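Spike protein S1 (Bat coronavirus HKU9, PDB 5GYQ) is part of the coronavirus spike and, through the putative receptor-binding domain in this structure, probably attaches the virion to a host-cell receptor. Local coordinates at residues A[109-121]-A[132-146]. Sequence-based numbering, arbitrary orientation.
Sequences STAPYAVANRFPI and FIDTVINAAHYSPFS. With NAG (2-acetamido-2-deoxy-beta-D-glucopyranose), chain B.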
loop_
_atom_site.group_PDB
_atom_site.type_symbol
_atom_site.label_atom_id
_atom_site.label_comp_id
_atom_site.label_asym_id
_atom_site.label_seq_id
_atom_site.Cartn_x
_atom_site.Cartn_y
_atom_site.Cartn_z
ATOM N N SER A 109 16.112 6.298 0.786
ATOM C CA SER A 109 16.878 5.065 0.704
ATOM C C SER A 109 16.981 4.541 -0.723
ATOM O O SER A 109 15.969 4.342 -1.396
ATOM C CB SER A 109 16.249 3.996 1.601
ATOM O OG SER A 109 16.882 2.739 1.429
ATOM N N THR A 110 18.211 4.336 -1.183
ATOM C CA THR A 110 18.452 3.607 -2.422
ATOM C C THR A 110 19.020 2.242 -2.054
ATOM O O THR A 110 20.099 2.144 -1.471
ATOM C CB THR A 110 19.412 4.348 -3.371
ATOM O OG1 THR A 110 20.729 3.803 -3.247
ATOM C CG2 THR A 110 19.436 5.837 -3.065
ATOM N N ALA A 111 18.283 1.190 -2.392
ATOM C CA ALA A 111 18.582 -0.138 -1.866
ATOM C C ALA A 111 18.228 -1.226 -2.877
ATOM O O ALA A 111 17.698 -0.915 -3.951
ATOM C CB ALA A 111 17.828 -0.353 -0.551
ATOM N N PRO A 112 18.545 -2.496 -2.556
ATOM C CA PRO A 112 17.990 -3.594 -3.350
ATOM C C PRO A 112 16.485 -3.449 -3.540
ATOM O O PRO A 112 15.750 -3.212 -2.583
ATOM C CB PRO A 112 18.330 -4.827 -2.514
ATOM C CG PRO A 112 19.627 -4.472 -1.877
ATOM C CD PRO A 112 19.584 -2.979 -1.623
ATOM N N TYR A 113 16.052 -3.580 -4.787
ATOM C CA TYR A 113 14.664 -3.371 -5.157
ATOM C C TYR A 113 14.164 -4.645 -5.818
ATOM O O TYR A 113 14.428 -4.887 -6.998
ATOM C CB TYR A 113 14.553 -2.159 -6.087
ATOM C CG TYR A 113 13.152 -1.717 -6.454
ATOM C CD1 TYR A 113 12.133 -1.681 -5.509
ATOM C CD2 TYR A 113 12.863 -1.294 -7.744
ATOM C CE1 TYR A 113 10.855 -1.260 -5.851
ATOM C CE2 TYR A 113 11.598 -0.869 -8.092
ATOM C CZ TYR A 113 10.596 -0.856 -7.146
ATOM O OH TYR A 113 9.336 -0.433 -7.502
ATOM N N ALA A 114 13.469 -5.476 -5.047
ATOM C CA ALA A 114 13.092 -6.808 -5.511
ATOM C C ALA A 114 11.748 -6.794 -6.225
ATOM O O ALA A 114 10.694 -6.771 -5.590
ATOM C CB ALA A 114 13.062 -7.784 -4.347
ATOM N N VAL A 115 11.799 -6.817 -7.552
ATOM C CA VAL A 115 10.602 -6.729 -8.374
ATOM C C VAL A 115 10.516 -7.910 -9.331
ATOM O O VAL A 115 11.422 -8.125 -10.131
ATOM C CB VAL A 115 10.574 -5.416 -9.180
ATOM C CG1 VAL A 115 9.327 -5.341 -10.051
ATOM C CG2 VAL A 115 10.648 -4.223 -8.249
ATOM N N ALA A 116 9.432 -8.675 -9.247
ATOM C CA ALA A 116 9.228 -9.800 -10.155
ATOM C C ALA A 116 8.977 -9.285 -11.564
ATOM O O ALA A 116 8.307 -8.268 -11.745
ATOM C CB ALA A 116 8.067 -10.664 -9.688
ATOM N N ASN A 117 9.522 -9.975 -12.560
ATOM C CA ASN A 117 9.340 -9.550 -13.943
ATOM C C ASN A 117 8.848 -10.689 -14.835
ATOM O O ASN A 117 9.012 -10.655 -16.052
ATOM C CB ASN A 117 10.640 -8.952 -14.495
ATOM C CG ASN A 117 11.679 -10.002 -14.828
ATOM O OD1 ASN A 117 11.799 -11.021 -14.146
ATOM N ND2 ASN A 117 12.436 -9.758 -15.892
ATOM N N ARG A 118 8.234 -11.688 -14.210
ATOM C CA ARG A 118 7.616 -12.801 -14.922
ATOM C C ARG A 118 6.550 -13.434 -14.032
ATOM O O ARG A 118 6.500 -13.153 -12.831
ATOM C CB ARG A 118 8.665 -13.840 -15.338
ATOM C CG ARG A 118 9.459 -14.405 -14.174
ATOM C CD ARG A 118 10.788 -14.985 -14.622
ATOM N NE ARG A 118 10.674 -16.361 -15.091
ATOM C CZ ARG A 118 11.354 -17.383 -14.582
ATOM N NH1 ARG A 118 12.206 -17.194 -13.583
ATOM N NH2 ARG A 118 11.184 -18.599 -15.077
ATOM N N PHE A 119 5.705 -14.274 -14.633
ATOM C CA PHE A 119 4.598 -14.953 -13.949
ATOM C C PHE A 119 3.542 -13.957 -13.471
ATOM O O PHE A 119 3.557 -13.535 -12.313
ATOM C CB PHE A 119 5.106 -15.795 -12.770
ATOM C CG PHE A 119 6.122 -16.837 -13.157
ATOM C CD1 PHE A 119 5.827 -17.794 -14.118
ATOM C CD2 PHE A 119 7.366 -16.872 -12.548
ATOM C CE1 PHE A 119 6.756 -18.753 -14.473
ATOM C CE2 PHE A 119 8.301 -17.834 -12.898
ATOM C CZ PHE A 119 7.994 -18.774 -13.861
ATOM N N PRO A 120 2.612 -13.591 -14.369
ATOM C CA PRO A 120 1.572 -12.577 -14.142
ATOM C C PRO A 120 0.706 -12.838 -12.919
ATOM O O PRO A 120 0.373 -13.986 -12.625
ATOM C CB PRO A 120 0.716 -12.664 -15.411
ATOM C CG PRO A 120 1.632 -13.199 -16.446
ATOM C CD PRO A 120 2.526 -14.163 -15.723
ATOM N N ILE A 121 0.343 -11.768 -12.222
ATOM C CA ILE A 121 -0.616 -11.857 -11.130
ATOM C C ILE A 121 -1.944 -11.245 -11.559
ATOM O O ILE A 121 -2.015 -10.531 -12.561
ATOM C CB ILE A 121 -0.118 -11.137 -9.862
ATOM C CG1 ILE A 121 -0.033 -9.628 -10.111
ATOM C CG2 ILE A 121 1.229 -11.695 -9.422
ATOM C CD1 ILE A 121 0.096 -8.806 -8.849
ATOM N N PHE A 132 10.033 -19.084 -6.264
ATOM C CA PHE A 132 10.170 -17.994 -7.228
ATOM C C PHE A 132 10.433 -16.668 -6.525
ATOM O O PHE A 132 11.305 -15.899 -6.936
ATOM C CB PHE A 132 8.923 -17.873 -8.103
ATOM C CG PHE A 132 8.926 -16.655 -8.983
ATOM C CD1 PHE A 132 9.918 -16.475 -9.935
ATOM C CD2 PHE A 132 7.948 -15.684 -8.852
ATOM C CE1 PHE A 132 9.932 -15.348 -10.746
ATOM C CE2 PHE A 132 7.955 -14.558 -9.659
ATOM C CZ PHE A 132 8.949 -14.393 -10.607
ATOM N N ILE A 133 9.667 -16.415 -5.464
ATOM C CA ILE A 133 9.835 -15.225 -4.632
ATOM C C ILE A 133 11.274 -15.117 -4.144
ATOM O O ILE A 133 11.902 -14.051 -4.237
ATOM C CB ILE A 133 8.876 -15.253 -3.425
ATOM C CG1 ILE A 133 7.431 -15.038 -3.890
ATOM C CG2 ILE A 133 9.267 -14.199 -2.396
ATOM C CD1 ILE A 133 6.399 -15.195 -2.783
ATOM N N ASP A 134 11.787 -16.231 -3.628
ATOM C CA ASP A 134 13.181 -16.315 -3.205
ATOM C C ASP A 134 14.132 -15.967 -4.349
ATOM O O ASP A 134 15.128 -15.273 -4.129
ATOM C CB ASP A 134 13.507 -17.711 -2.661
ATOM C CG ASP A 134 12.819 -18.001 -1.333
ATOM O OD1 ASP A 134 12.504 -17.040 -0.598
ATOM O OD2 ASP A 134 12.596 -19.192 -1.020
ATOM N N THR A 135 13.838 -16.428 -5.568
ATOM C CA THR A 135 14.704 -16.053 -6.697
ATOM C C THR A 135 14.643 -14.555 -6.998
ATOM O O THR A 135 15.638 -13.968 -7.408
ATOM C CB THR A 135 14.362 -16.821 -8.002
ATOM O OG1 THR A 135 13.075 -16.417 -8.477
ATOM C CG2 THR A 135 14.392 -18.319 -7.779
ATOM N N VAL A 136 13.479 -13.941 -6.805
ATOM C CA VAL A 136 13.342 -12.503 -7.061
ATOM C C VAL A 136 14.146 -11.690 -6.036
ATOM O O VAL A 136 14.932 -10.785 -6.383
ATOM C CB VAL A 136 11.860 -12.062 -7.032
ATOM C CG1 VAL A 136 11.743 -10.551 -7.146
ATOM C CG2 VAL A 136 11.081 -12.741 -8.162
ATOM N N ILE A 137 13.954 -12.040 -4.769
ATOM C CA ILE A 137 14.670 -11.394 -3.677
ATOM C C ILE A 137 16.180 -11.574 -3.838
ATOM O O ILE A 137 16.946 -10.628 -3.635
ATOM C CB ILE A 137 14.206 -11.941 -2.311
ATOM C CG1 ILE A 137 12.748 -11.545 -2.060
ATOM C CG2 ILE A 137 15.097 -11.415 -1.193
ATOM C CD1 ILE A 137 12.151 -12.161 -0.818
ATOM N N ASN A 138 16.607 -12.776 -4.219
ATOM C CA ASN A 138 18.029 -13.027 -4.447
ATOM C C ASN A 138 18.572 -12.239 -5.638
ATOM O O ASN A 138 19.679 -11.701 -5.581
ATOM C CB ASN A 138 18.291 -14.518 -4.656
ATOM C CG ASN A 138 19.767 -14.829 -4.831
ATOM O OD1 ASN A 138 20.227 -15.115 -5.937
ATOM N ND2 ASN A 138 20.520 -14.751 -3.741
ATOM N N ALA A 139 17.795 -12.175 -6.714
ATOM C CA ALA A 139 18.201 -11.462 -7.919
ATOM C C ALA A 139 18.344 -9.969 -7.654
ATOM O O ALA A 139 19.151 -9.303 -8.298
ATOM C CB ALA A 139 17.210 -11.704 -9.046
ATOM N N ALA A 140 17.561 -9.447 -6.711
ATOM C CA ALA A 140 17.679 -8.036 -6.332
ATOM C C ALA A 140 19.108 -7.641 -5.924
ATOM O O ALA A 140 19.511 -6.488 -6.091
ATOM C CB ALA A 140 16.707 -7.712 -5.202
ATOM N N HIS A 141 19.867 -8.594 -5.390
ATOM C CA HIS A 141 21.239 -8.339 -4.948
ATOM C C HIS A 141 22.204 -8.108 -6.107
ATOM O O HIS A 141 23.260 -7.507 -5.929
ATOM C CB HIS A 141 21.752 -9.505 -4.100
ATOM C CG HIS A 141 21.005 -9.698 -2.815
ATOM N ND1 HIS A 141 20.373 -8.669 -2.159
ATOM C CD2 HIS A 141 20.797 -10.811 -2.069
ATOM C CE1 HIS A 141 19.801 -9.136 -1.058
ATOM N NE2 HIS A 141 20.044 -10.430 -0.983
ATOM N N TYR A 142 21.843 -8.595 -7.290
ATOM C CA TYR A 142 22.754 -8.588 -8.427
ATOM C C TYR A 142 22.200 -7.754 -9.575
ATOM O O TYR A 142 22.515 -7.982 -10.744
ATOM C CB TYR A 142 23.030 -10.022 -8.881
ATOM C CG TYR A 142 23.473 -10.918 -7.746
ATOM C CD1 TYR A 142 22.567 -11.741 -7.090
ATOM C CD2 TYR A 142 24.792 -10.921 -7.316
ATOM C CE1 TYR A 142 22.967 -12.553 -6.045
ATOM C CE2 TYR A 142 25.202 -11.728 -6.274
ATOM C CZ TYR A 142 24.287 -12.542 -5.642
ATOM O OH TYR A 142 24.698 -13.344 -4.601
ATOM N N SER A 143 21.366 -6.786 -9.218
ATOM C CA SER A 143 20.794 -5.850 -10.174
ATOM C C SER A 143 20.909 -4.448 -9.581
ATOM O O SER A 143 21.111 -4.315 -8.373
ATOM C CB SER A 143 19.337 -6.213 -10.478
ATOM O OG SER A 143 18.546 -6.156 -9.307
ATOM N N PRO A 144 20.807 -3.400 -10.421
ATOM C CA PRO A 144 20.936 -2.029 -9.911
ATOM C C PRO A 144 20.028 -1.754 -8.721
ATOM O O PRO A 144 18.868 -2.168 -8.723
ATOM C CB PRO A 144 20.522 -1.167 -11.108
ATOM C CG PRO A 144 20.834 -1.993 -12.292
ATOM C CD PRO A 144 20.624 -3.425 -11.885
ATOM N N PHE A 145 20.558 -1.087 -7.703
ATOM C CA PHE A 145 19.726 -0.660 -6.591
ATOM C C PHE A 145 18.818 0.451 -7.093
ATOM O O PHE A 145 19.114 1.090 -8.105
ATOM C CB PHE A 145 20.566 -0.175 -5.405
ATOM C CG PHE A 145 21.341 -1.266 -4.708
ATOM C CD1 PHE A 145 22.167 -0.962 -3.636
ATOM C CD2 PHE A 145 21.247 -2.586 -5.123
ATOM C CE1 PHE A 145 22.884 -1.954 -2.991
ATOM C CE2 PHE A 145 21.963 -3.582 -4.483
ATOM C CZ PHE A 145 22.783 -3.266 -3.415
ATOM N N SER A 146 17.707 0.675 -6.403
ATOM C CA SER A 146 16.822 1.769 -6.773
ATOM C C SER A 146 16.607 2.709 -5.606
ATOM O O SER A 146 16.504 2.268 -4.460
ATOM C CB SER A 146 15.470 1.242 -7.261
ATOM O OG SER A 146 15.396 1.249 -8.675
HETATM C C1 NAG B . 12.777 1.233 -11.166
HETATM C C2 NAG B . 13.721 1.956 -12.098
HETATM C C3 NAG B . 13.590 1.391 -13.505
HETATM C C4 NAG B . 13.811 -0.120 -13.489
HETATM C C5 NAG B . 12.983 -0.803 -12.395
HETATM C C6 NAG B . 13.390 -2.242 -12.176
HETATM C C7 NAG B . 14.288 4.251 -11.447
HETATM C C8 NAG B . 13.907 5.698 -11.535
HETATM N N2 NAG B . 13.486 3.391 -12.090
HETATM O O3 NAG B . 14.551 2.032 -14.331
HETATM O O4 NAG B . 13.376 -0.700 -14.717
HETATM O O5 NAG B . 13.120 -0.141 -11.127
HETATM O O6 NAG B . 12.561 -2.879 -11.214
HETATM O O7 NAG B . 15.275 3.871 -10.823
HETATM O O HOH W 1 18.092 -4.217 -6.938
HETATM O O HOH W 2 13.558 -15.694 -11.361
#
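The insertion that joins neighbouring strands 100-111 and 146-157 of the receptor-binding domain's antiparallel core sheet, the region that carries the receptor-binding motif in related betacoronaviruses, folds back on itself here: the extended residues 112-116 run along one side of helix 130-139, and the chain turns at 117-119 to bring Arg118 and Phe119 to Phe132. At its base, Ala111 and Ser146 form an antiparallel hydrogen-bonded pair, with Ala111 N 2.9 Å from Ser146 O and Ser146 N 2.9 Å from Ala111 O. Just beyond, Pro112 lays its CD over the centre of the Phe145 ring, a CH-pi contact 3.5 Å from the centroid and 6° off the normal. Small side chains let the backbones lie close at Ala114 and Ala140, whose CB atoms meet at 3.7 Å. Val136 CG1 touches Ala116 N at 3.6 Å. At the far end Phe132 lies between Phe119 CD2 over one face and Val136 CG2 over the other. Phe119 meets it T-shaped, planes at 89°, and Phe119 CE2 also covers a face of the Arg118 guanidinium. A water accepts from Tyr113 N at 3.0 Å and also bonds Ser143 OG, bridging the segments. Tyr113 packs against Ser146 CB and turns its ring edge to the glycan; its OH bonds His75 and Asn72 N. Tyr113, Val115 and Ala116 also touch helix 86-90, and Gln18 bonds the backbone of Pro112 and Ala114.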